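MUTM (fpg) protein (Thermus thermophilus, PDB 1EE8) belongs to the Fpg family, whose members pair an N-terminal beta-rich domain with a helix-two-turn-helix domain and a zinc finger. Local coordinates at residues F132-L146 against R177-Y191. Numbering follows the deposited sequence.
Sequences FPGFFRGLKESARPL and RPARSLTEEEARRLY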
ATOM      1  N   PHE A 132       8.278  37.312  13.639  1.00 36.23           N
ATOM      2  CA  PHE A 132       9.125  38.305  12.990  1.00 35.59           C
ATOM      3  C   PHE A 132      10.637  38.124  13.176  1.00 35.53           C
ATOM      4  O   PHE A 132      11.406  38.276  12.222  1.00 34.99           O
ATOM      5  CB  PHE A 132       8.705  39.713  13.432  1.00 35.73           C
ATOM      6  CG  PHE A 132       9.484  40.806  12.767  1.00 35.94           C
ATOM      7  CD1 PHE A 132      10.510  41.457  13.443  1.00 35.36           C
ATOM      8  CD2 PHE A 132       9.236  41.138  11.440  1.00 35.16           C
ATOM      9  CE1 PHE A 132      11.284  42.419  12.807  1.00 36.39           C
ATOM     10  CE2 PHE A 132      10.003  42.096  10.793  1.00 36.54           C
ATOM     11  CZ  PHE A 132      11.031  42.740  11.473  1.00 36.94           C
ATOM     12  N   PRO A 133      11.088  37.809  14.402  1.00 35.64           N
ATOM     13  CA  PRO A 133      12.528  37.627  14.614  1.00 35.86           C
ATOM     14  C   PRO A 133      13.125  36.631  13.619  1.00 35.22           C
ATOM     15  O   PRO A 133      14.104  36.935  12.932  1.00 36.04           O
ATOM     16  CB  PRO A 133      12.599  37.130  16.057  1.00 37.05           C
ATOM     17  CG  PRO A 133      11.449  37.864  16.703  1.00 36.64           C
ATOM     18  CD  PRO A 133      10.349  37.681  15.670  1.00 35.50           C
ATOM     19  N   GLY A 134      12.528  35.445  13.548  1.00 34.92           N
ATOM     20  CA  GLY A 134      13.006  34.427  12.630  1.00 34.15           C
ATOM     21  C   GLY A 134      12.894  34.893  11.191  1.00 34.59           C
ATOM     22  O   GLY A 134      13.831  34.746  10.402  1.00 33.44           O
ATOM     23  N   PHE A 135      11.741  35.466  10.851  1.00 34.43           N
ATOM     24  CA  PHE A 135      11.501  35.967   9.503  1.00 34.79           C
ATOM     25  C   PHE A 135      12.561  36.993   9.132  1.00 35.40           C
ATOM     26  O   PHE A 135      13.206  36.887   8.086  1.00 34.40           O
ATOM     27  CB  PHE A 135      10.098  36.590   9.412  1.00 34.47           C
ATOM     28  CG  PHE A 135       9.800  37.225   8.078  1.00 34.12           C
ATOM     29  CD1 PHE A 135       9.718  38.611   7.954  1.00 34.14           C
ATOM     30  CD2 PHE A 135       9.619  36.438   6.941  1.00 33.71           C
ATOM     31  CE1 PHE A 135       9.458  39.208   6.714  1.00 33.46           C
ATOM     32  CE2 PHE A 135       9.360  37.021   5.698  1.00 34.25           C
ATOM     33  CZ  PHE A 135       9.279  38.411   5.586  1.00 33.88           C
ATOM     34  N   PHE A 136      12.752  37.979  10.004  1.00 36.70           N
ATOM     35  CA  PHE A 136      13.739  39.022   9.770  1.00 38.07           C
ATOM     36  C   PHE A 136      15.132  38.406   9.622  1.00 37.93           C
ATOM     37  O   PHE A 136      15.849  38.705   8.663  1.00 37.53           O
ATOM     38  CB  PHE A 136      13.706  40.041  10.923  1.00 39.47           C
ATOM     39  CG  PHE A 136      14.619  41.222  10.724  1.00 41.33           C
ATOM     40  CD1 PHE A 136      14.693  41.864   9.491  1.00 41.93           C
ATOM     41  CD2 PHE A 136      15.391  41.705  11.774  1.00 42.33           C
ATOM     42  CE1 PHE A 136      15.522  42.970   9.307  1.00 42.80           C
ATOM     43  CE2 PHE A 136      16.224  42.811  11.600  1.00 42.72           C
ATOM     44  CZ  PHE A 136      16.290  43.446  10.365  1.00 42.55           C
ATOM     45  N   ARG A 137      15.512  37.538  10.559  1.00 38.36           N
ATOM     46  CA  ARG A 137      16.817  36.883  10.490  1.00 39.29           C
ATOM     47  C   ARG A 137      16.962  36.131   9.171  1.00 39.07           C
ATOM     48  O   ARG A 137      18.028  36.150   8.544  1.00 38.86           O
ATOM     49  CB  ARG A 137      16.998  35.904  11.657  1.00 41.00           C
ATOM     50  CG  ARG A 137      18.267  35.056  11.541  1.00 43.16           C
ATOM     51  CD  ARG A 137      18.598  34.267  12.818  1.00 45.27           C
ATOM     52  NE  ARG A 137      17.496  33.434  13.302  1.00 46.63           N
ATOM     53  CZ  ARG A 137      16.526  33.861  14.111  1.00 47.34           C
ATOM     54  NH1 ARG A 137      16.508  35.119  14.536  1.00 47.58           N
ATOM     55  NH2 ARG A 137      15.572  33.029  14.500  1.00 47.30           N
ATOM     56  N   GLY A 138      15.882  35.474   8.756  1.00 39.15           N
ATOM     57  CA  GLY A 138      15.901  34.722   7.515  1.00 38.43           C
ATOM     58  C   GLY A 138      16.180  35.600   6.315  1.00 38.50           C
ATOM     59  O   GLY A 138      16.770  35.156   5.331  1.00 39.19           O
ATOM     60  N   LEU A 139      15.763  36.858   6.394  1.00 37.88           N
ATOM     61  CA  LEU A 139      15.979  37.787   5.295  1.00 37.10           C
ATOM     62  C   LEU A 139      17.397  38.348   5.320  1.00 37.30           C
ATOM     63  O   LEU A 139      18.029  38.520   4.274  1.00 36.70           O
ATOM     64  CB  LEU A 139      14.958  38.929   5.372  1.00 35.94           C
ATOM     65  CG  LEU A 139      13.489  38.494   5.345  1.00 35.39           C
ATOM     66  CD1 LEU A 139      12.587  39.688   5.602  1.00 36.02           C
ATOM     67  CD2 LEU A 139      13.174  37.856   3.997  1.00 34.69           C
ATOM     68  N   LYS A 140      17.897  38.629   6.518  1.00 38.46           N
ATOM     69  CA  LYS A 140      19.236  39.187   6.671  1.00 40.50           C
ATOM     70  C   LYS A 140      20.364  38.237   6.281  1.00 41.16           C
ATOM     71  O   LYS A 140      21.513  38.657   6.143  1.00 41.34           O
ATOM     72  CB  LYS A 140      19.445  39.673   8.108  1.00 40.77           C
ATOM     73  CG  LYS A 140      18.860  41.053   8.371  1.00 41.96           C
ATOM     74  CD  LYS A 140      19.517  42.093   7.471  1.00 43.32           C
ATOM     75  CE  LYS A 140      18.938  43.486   7.687  1.00 43.63           C
ATOM     76  NZ  LYS A 140      19.581  44.488   6.786  1.00 44.11           N
ATOM     77  N   GLU A 141      20.031  36.964   6.092  1.00 41.91           N
ATOM     78  CA  GLU A 141      21.030  35.973   5.716  1.00 43.26           C
ATOM     79  C   GLU A 141      21.087  35.739   4.209  1.00 43.42           C
ATOM     80  O   GLU A 141      21.875  34.922   3.739  1.00 43.90           O
ATOM     81  CB  GLU A 141      20.744  34.647   6.424  1.00 44.11           C
ATOM     82  CG  GLU A 141      20.883  34.715   7.937  1.00 47.33           C
ATOM     83  CD  GLU A 141      20.587  33.393   8.624  1.00 49.06           C
ATOM     84  OE1 GLU A 141      20.920  33.266   9.823  1.00 51.04           O
ATOM     85  OE2 GLU A 141      20.019  32.484   7.977  1.00 50.17           O
ATOM     86  N   SER A 142      20.275  36.465   3.446  1.00 42.90           N
ATOM     87  CA  SER A 142      20.252  36.263   2.004  1.00 43.18           C
ATOM     88  C   SER A 142      20.584  37.478   1.149  1.00 42.93           C
ATOM     89  O   SER A 142      20.129  38.590   1.414  1.00 43.19           O
ATOM     90  CB  SER A 142      18.882  35.731   1.577  1.00 43.58           C
ATOM     91  OG  SER A 142      18.456  34.673   2.417  1.00 44.85           O
ATOM     92  N   ALA A 143      21.373  37.244   0.107  1.00 42.59           N
ATOM     93  CA  ALA A 143      21.742  38.299  -0.824  1.00 42.39           C
ATOM     94  C   ALA A 143      20.843  38.144  -2.052  1.00 41.29           C
ATOM     95  O   ALA A 143      20.862  38.969  -2.967  1.00 41.47           O
ATOM     96  CB  ALA A 143      23.216  38.172  -1.218  1.00 42.63           C
ATOM     97  N   ARG A 144      20.055  37.071  -2.059  1.00 40.26           N
ATOM     98  CA  ARG A 144      19.136  36.805  -3.159  1.00 38.83           C
ATOM     99  C   ARG A 144      17.977  37.792  -3.125  1.00 36.83           C
ATOM    100  O   ARG A 144      17.647  38.331  -2.075  1.00 34.82           O
ATOM    101  CB  ARG A 144      18.580  35.387  -3.069  1.00 40.52           C
ATOM    102  CG  ARG A 144      19.558  34.296  -3.455  1.00 42.48           C
ATOM    103  CD  ARG A 144      18.785  33.051  -3.831  1.00 43.56           C
ATOM    104  NE  ARG A 144      17.899  32.626  -2.753  1.00 44.82           N
ATOM    105  CZ  ARG A 144      16.870  31.802  -2.922  1.00 46.08           C
ATOM    106  NH1 ARG A 144      16.599  31.319  -4.129  1.00 45.60           N
ATOM    107  NH2 ARG A 144      16.115  31.458  -1.885  1.00 46.21           N
ATOM    108  N   PRO A 145      17.338  38.030  -4.281  1.00 35.60           N
ATOM    109  CA  PRO A 145      16.208  38.964  -4.363  1.00 34.94           C
ATOM    110  C   PRO A 145      15.112  38.654  -3.349  1.00 34.04           C
ATOM    111  O   PRO A 145      14.760  37.494  -3.122  1.00 33.50           O
ATOM    112  CB  PRO A 145      15.723  38.796  -5.801  1.00 35.40           C
ATOM    113  CG  PRO A 145      16.979  38.403  -6.536  1.00 36.07           C
ATOM    114  CD  PRO A 145      17.599  37.410  -5.591  1.00 35.85           C
ATOM    115  N   LEU A 146      14.570  39.709  -2.756  1.00 33.34           N
ATOM    116  CA  LEU A 146      13.515  39.590  -1.760  1.00 32.97           C
ATOM    117  C   LEU A 146      12.431  38.582  -2.135  1.00 32.79           C
ATOM    118  O   LEU A 146      12.082  37.709  -1.335  1.00 32.69           O
ATOM    119  CB  LEU A 146      12.879  40.960  -1.528  1.00 32.55           C
ATOM    120  CG  LEU A 146      11.904  41.069  -0.359  1.00 33.11           C
ATOM    121  CD1 LEU A 146      12.553  40.545   0.921  1.00 32.19           C
ATOM    122  CD2 LEU A 146      11.488  42.524  -0.203  1.00 33.93           C
ATOM    123  N   ARG A 177      15.113  43.774  -5.045  1.00 37.36           N
ATOM    124  CA  ARG A 177      16.225  44.192  -4.203  1.00 37.57           C
ATOM    125  C   ARG A 177      16.712  43.039  -3.332  1.00 38.03           C
ATOM    126  O   ARG A 177      15.949  42.129  -3.004  1.00 37.78           O
ATOM    127  CB  ARG A 177      15.811  45.366  -3.312  1.00 37.32           C
ATOM    128  CG  ARG A 177      14.726  45.027  -2.309  1.00 37.01           C
ATOM    129  CD  ARG A 177      14.260  46.258  -1.552  1.00 36.91           C
ATOM    130  NE  ARG A 177      15.228  46.709  -0.558  1.00 36.85           N
ATOM    131  CZ  ARG A 177      15.000  47.690   0.310  1.00 36.36           C
ATOM    132  NH1 ARG A 177      15.934  48.033   1.185  1.00 35.62           N
ATOM    133  NH2 ARG A 177      13.837  48.335   0.301  1.00 35.41           N
ATOM    134  N   PRO A 178      18.003  43.055  -2.958  1.00 37.82           N
ATOM    135  CA  PRO A 178      18.552  41.988  -2.115  1.00 38.26           C
ATOM    136  C   PRO A 178      17.726  41.877  -0.840  1.00 38.07           C
ATOM    137  O   PRO A 178      17.366  42.891  -0.243  1.00 38.45           O
ATOM    138  CB  PRO A 178      19.977  42.466  -1.844  1.00 37.89           C
ATOM    139  CG  PRO A 178      20.324  43.203  -3.117  1.00 37.45           C
ATOM    140  CD  PRO A 178      19.057  44.001  -3.370  1.00 37.96           C
ATOM    141  N   ALA A 179      17.420  40.653  -0.427  1.00 37.93           N
ATOM    142  CA  ALA A 179      16.625  40.436   0.777  1.00 38.26           C
ATOM    143  C   ALA A 179      17.249  41.075   2.010  1.00 38.85           C
ATOM    144  O   ALA A 179      16.545  41.615   2.868  1.00 39.70           O
ATOM    145  CB  ALA A 179      16.431  38.947   1.010  1.00 37.24           C
ATOM    146  N   ARG A 180      18.574  41.006   2.098  1.00 39.14           N
ATOM    147  CA  ARG A 180      19.294  41.567   3.236  1.00 40.14           C
ATOM    148  C   ARG A 180      19.318  43.094   3.251  1.00 39.61           C
ATOM    149  O   ARG A 180      19.543  43.709   4.296  1.00 39.85           O
ATOM    150  CB  ARG A 180      20.732  41.039   3.257  1.00 40.38           C
ATOM    151  CG  ARG A 180      21.482  41.229   1.949  1.00 41.49           C
ATOM    152  CD  ARG A 180      22.954  40.911   2.126  1.00 42.92           C
ATOM    153  NE  ARG A 180      23.134  39.697   2.914  1.00 44.88           N
ATOM    154  CZ  ARG A 180      24.314  39.171   3.224  1.00 46.11           C
ATOM    155  NH1 ARG A 180      25.433  39.751   2.805  1.00 46.02           N
ATOM    156  NH2 ARG A 180      24.372  38.067   3.968  1.00 45.12           N
ATOM    157  N   SER A 181      19.091  43.702   2.092  1.00 38.99           N
ATOM    158  CA  SER A 181      19.101  45.155   1.987  1.00 38.55           C
ATOM    159  C   SER A 181      17.965  45.786   2.777  1.00 38.69           C
ATOM    160  O   SER A 181      17.982  46.987   3.034  1.00 38.70           O
ATOM    161  CB  SER A 181      18.990  45.587   0.522  1.00 38.39           C
ATOM    162  OG  SER A 181      17.671  45.414   0.035  1.00 37.81           O
ATOM    163  N   LEU A 182      16.983  44.982   3.167  1.00 38.96           N
ATOM    164  CA  LEU A 182      15.840  45.504   3.916  1.00 39.23           C
ATOM    165  C   LEU A 182      16.176  45.956   5.325  1.00 38.67           C
ATOM    166  O   LEU A 182      16.967  45.323   6.013  1.00 38.80           O
ATOM    167  CB  LEU A 182      14.722  44.459   4.009  1.00 39.30           C
ATOM    168  CG  LEU A 182      13.846  44.177   2.787  1.00 40.12           C
ATOM    169  CD1 LEU A 182      12.695  43.265   3.204  1.00 39.17           C
ATOM    170  CD2 LEU A 182      13.300  45.486   2.221  1.00 40.70           C
ATOM    171  N   THR A 183      15.562  47.055   5.749  1.00 38.35           N
ATOM    172  CA  THR A 183      15.760  47.558   7.101  1.00 38.13           C
ATOM    173  C   THR A 183      14.735  46.790   7.929  1.00 37.55           C
ATOM    174  O   THR A 183      13.876  46.111   7.365  1.00 37.15           O
ATOM    175  CB  THR A 183      15.456  49.068   7.208  1.00 38.42           C
ATOM    176  OG1 THR A 183      14.060  49.296   6.965  1.00 38.68           O
ATOM    177  CG2 THR A 183      16.286  49.846   6.198  1.00 38.30           C
ATOM    178  N   GLU A 184      14.808  46.892   9.250  1.00 36.09           N
ATOM    179  CA  GLU A 184      13.857  46.168  10.084  1.00 36.04           C
ATOM    180  C   GLU A 184      12.443  46.710   9.916  1.00 34.95           C
ATOM    181  O   GLU A 184      11.463  45.975  10.044  1.00 34.90           O
ATOM    182  CB  GLU A 184      14.266  46.233  11.559  1.00 36.11           C
ATOM    183  CG  GLU A 184      13.404  45.348  12.444  1.00 37.63           C
ATOM    184  CD  GLU A 184      13.965  45.172  13.838  1.00 39.10           C
ATOM    185  OE1 GLU A 184      15.188  44.943  13.961  1.00 39.40           O
ATOM    186  OE2 GLU A 184      13.181  45.247  14.812  1.00 40.70           O
ATOM    187  N   GLU A 185      12.336  48.002   9.636  1.00 33.92           N
ATOM    188  CA  GLU A 185      11.033  48.617   9.449  1.00 33.11           C
ATOM    189  C   GLU A 185      10.443  48.104   8.135  1.00 31.86           C
ATOM    190  O   GLU A 185       9.246  47.844   8.036  1.00 31.31           O
ATOM    191  CB  GLU A 185      11.177  50.141   9.428  1.00 33.54           C
ATOM    192  CG  GLU A 185       9.870  50.906   9.373  1.00 33.22           C
ATOM    193  CD  GLU A 185       9.256  50.897   7.995  1.00 34.54           C
ATOM    194  OE1 GLU A 185       9.995  51.151   7.014  1.00 34.74           O
ATOM    195  OE2 GLU A 185       8.037  50.646   7.894  1.00 33.99           O
ATOM    196  N   GLU A 186      11.293  47.955   7.127  1.00 31.24           N
ATOM    197  CA  GLU A 186      10.840  47.452   5.842  1.00 30.72           C
ATOM    198  C   GLU A 186      10.407  45.996   6.006  1.00 30.28           C
ATOM    199  O   GLU A 186       9.372  45.578   5.475  1.00 29.94           O
ATOM    200  CB  GLU A 186      11.956  47.595   4.799  1.00 31.58           C
ATOM    201  CG  GLU A 186      12.119  49.032   4.301  1.00 32.12           C
ATOM    202  CD  GLU A 186      13.246  49.209   3.303  1.00 33.64           C
ATOM    203  OE1 GLU A 186      13.123  50.105   2.437  1.00 34.09           O
ATOM    204  OE2 GLU A 186      14.259  48.476   3.383  1.00 34.50           O
ATOM    205  N   ALA A 187      11.184  45.234   6.771  1.00 29.60           N
ATOM    206  CA  ALA A 187      10.873  43.831   7.022  1.00 29.47           C
ATOM    207  C   ALA A 187       9.562  43.691   7.779  1.00 29.46           C
ATOM    208  O   ALA A 187       8.794  42.766   7.528  1.00 29.52           O
ATOM    209  CB  ALA A 187      12.000  43.167   7.807  1.00 28.49           C
ATOM    210  N   ARG A 188       9.307  44.596   8.718  1.00 29.93           N
ATOM    211  CA  ARG A 188       8.058  44.531   9.472  1.00 29.44           C
ATOM    212  C   ARG A 188       6.848  44.794   8.563  1.00 27.96           C
ATOM    213  O   ARG A 188       5.774  44.229   8.773  1.00 26.34           O
ATOM    214  CB  ARG A 188       8.063  45.528  10.640  1.00 32.35           C
ATOM    215  CG  ARG A 188       8.834  45.045  11.875  1.00 35.17           C
ATOM    216  CD  ARG A 188       8.245  45.613  13.172  1.00 39.80           C
ATOM    217  NE  ARG A 188       8.900  45.082  14.373  1.00 42.64           N
ATOM    218  CZ  ARG A 188      10.128  45.410  14.770  1.00 42.93           C
ATOM    219  NH1 ARG A 188      10.847  46.275  14.067  1.00 44.10           N
ATOM    220  NH2 ARG A 188      10.643  44.867  15.865  1.00 43.67           N
ATOM    221  N   ARG A 189       7.013  45.658   7.562  1.00 27.09           N
ATOM    222  CA  ARG A 189       5.912  45.945   6.642  1.00 26.63           C
ATOM    223  C   ARG A 189       5.603  44.710   5.800  1.00 25.78           C
ATOM    224  O   ARG A 189       4.442  44.353   5.601  1.00 25.62           O
ATOM    225  CB  ARG A 189       6.258  47.104   5.708  1.00 27.43           C
ATOM    226  CG  ARG A 189       6.242  48.468   6.355  1.00 28.79           C
ATOM    227  CD  ARG A 189       5.694  49.507   5.387  1.00 28.64           C
ATOM    228  NE  ARG A 189       6.470  49.599   4.154  1.00 27.54           N
ATOM    229  CZ  ARG A 189       7.650  50.198   4.053  1.00 28.91           C
ATOM    230  NH1 ARG A 189       8.278  50.231   2.884  1.00 29.10           N
ATOM    231  NH2 ARG A 189       8.199  50.773   5.118  1.00 29.58           N
ATOM    232  N   LEU A 190       6.655  44.065   5.306  1.00 25.68           N
ATOM    233  CA  LEU A 190       6.502  42.870   4.491  1.00 26.10           C
ATOM    234  C   LEU A 190       5.886  41.739   5.317  1.00 27.04           C
ATOM    235  O   LEU A 190       5.070  40.957   4.817  1.00 27.98           O
ATOM    236  CB  LEU A 190       7.863  42.448   3.931  1.00 26.29           C
ATOM    237  CG  LEU A 190       7.868  41.261   2.963  1.00 26.28           C
ATOM    238  CD1 LEU A 190       6.816  41.473   1.883  1.00 26.51           C
ATOM    239  CD2 LEU A 190       9.247  41.112   2.347  1.00 25.34           C
ATOM    240  N   TYR A 191       6.272  41.667   6.588  1.00 27.20           N
ATOM    241  CA  TYR A 191       5.761  40.648   7.504  1.00 26.12           C
ATOM    242  C   TYR A 191       4.261  40.807   7.675  1.00 26.29           C
ATOM    243  O   TYR A 191       3.506  39.845   7.575  1.00 26.65           O
ATOM    244  CB  TYR A 191       6.443  40.781   8.873  1.00 26.94           C
ATOM    245  CG  TYR A 191       5.898  39.862   9.951  1.00 28.53           C
ATOM    246  CD1 TYR A 191       6.263  38.515  10.004  1.00 30.23           C
ATOM    247  CD2 TYR A 191       5.010  40.340  10.912  1.00 29.93           C
ATOM    248  CE1 TYR A 191       5.758  37.667  10.991  1.00 30.92           C
ATOM    249  CE2 TYR A 191       4.499  39.506  11.901  1.00 31.30           C
ATOM    250  CZ  TYR A 191       4.878  38.170  11.936  1.00 32.92           C
ATOM    251  OH  TYR A 191       4.386  37.343  12.923  1.00 33.18           O
TER
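Within the helical H2TH region, Phe132 of helix 132-140 fits as a knob among Glu184, Ala187, Arg188 and Tyr191 of the helix that starts at 184. The two axes cross at 118°, 10.2 Å apart. CG of Phe132 lies anti to the backbone N (chi1 -177°), which brings the far end of the ring to helix 184-191. Arg188 CG lies over one face of that ring, 3.6 Å from its centroid, while Phe136 CB lies near the rim of the opposite face. The Arg188 guanidinium, held by a salt bridge to Glu184 OE2, also has the Phe132 ring on one face. The edge of Phe132 points at the face of Tyr191 in a T-shaped pair, with planes at 81°. Tyr191 OH is hydrogen-bonded to Phe130 O. Phe136 CD1 meets Ala187 CB at 3.4 Å, and Glu184 CG sits over the Phe136 ring.

The Lys140 side chain bends at chi2, and its NZ hydrogen-bonds two carbonyls, Arg180 O at 2.6 Å and Leu182 O at 2.9 Å. Pro145 and Pro178 form a single backbone bridge, flanked by Ala179 N to Arg144 O (2.9 Å) and Leu146 N to Arg177 O (2.8 Å). Leu146 CD1 packs against Leu190 CD2 at 3.6 Å, tip to tip. It also touches Leu182 CD1, the two side chains crossing at about a right angle. Leu168 of helix 161-170 touches both Leu146 and Leu190. Helix 132-140 and its following loop thus pack on the start of helix 184-203, consistent with the helix-two-turn-helix domain of the Fpg family.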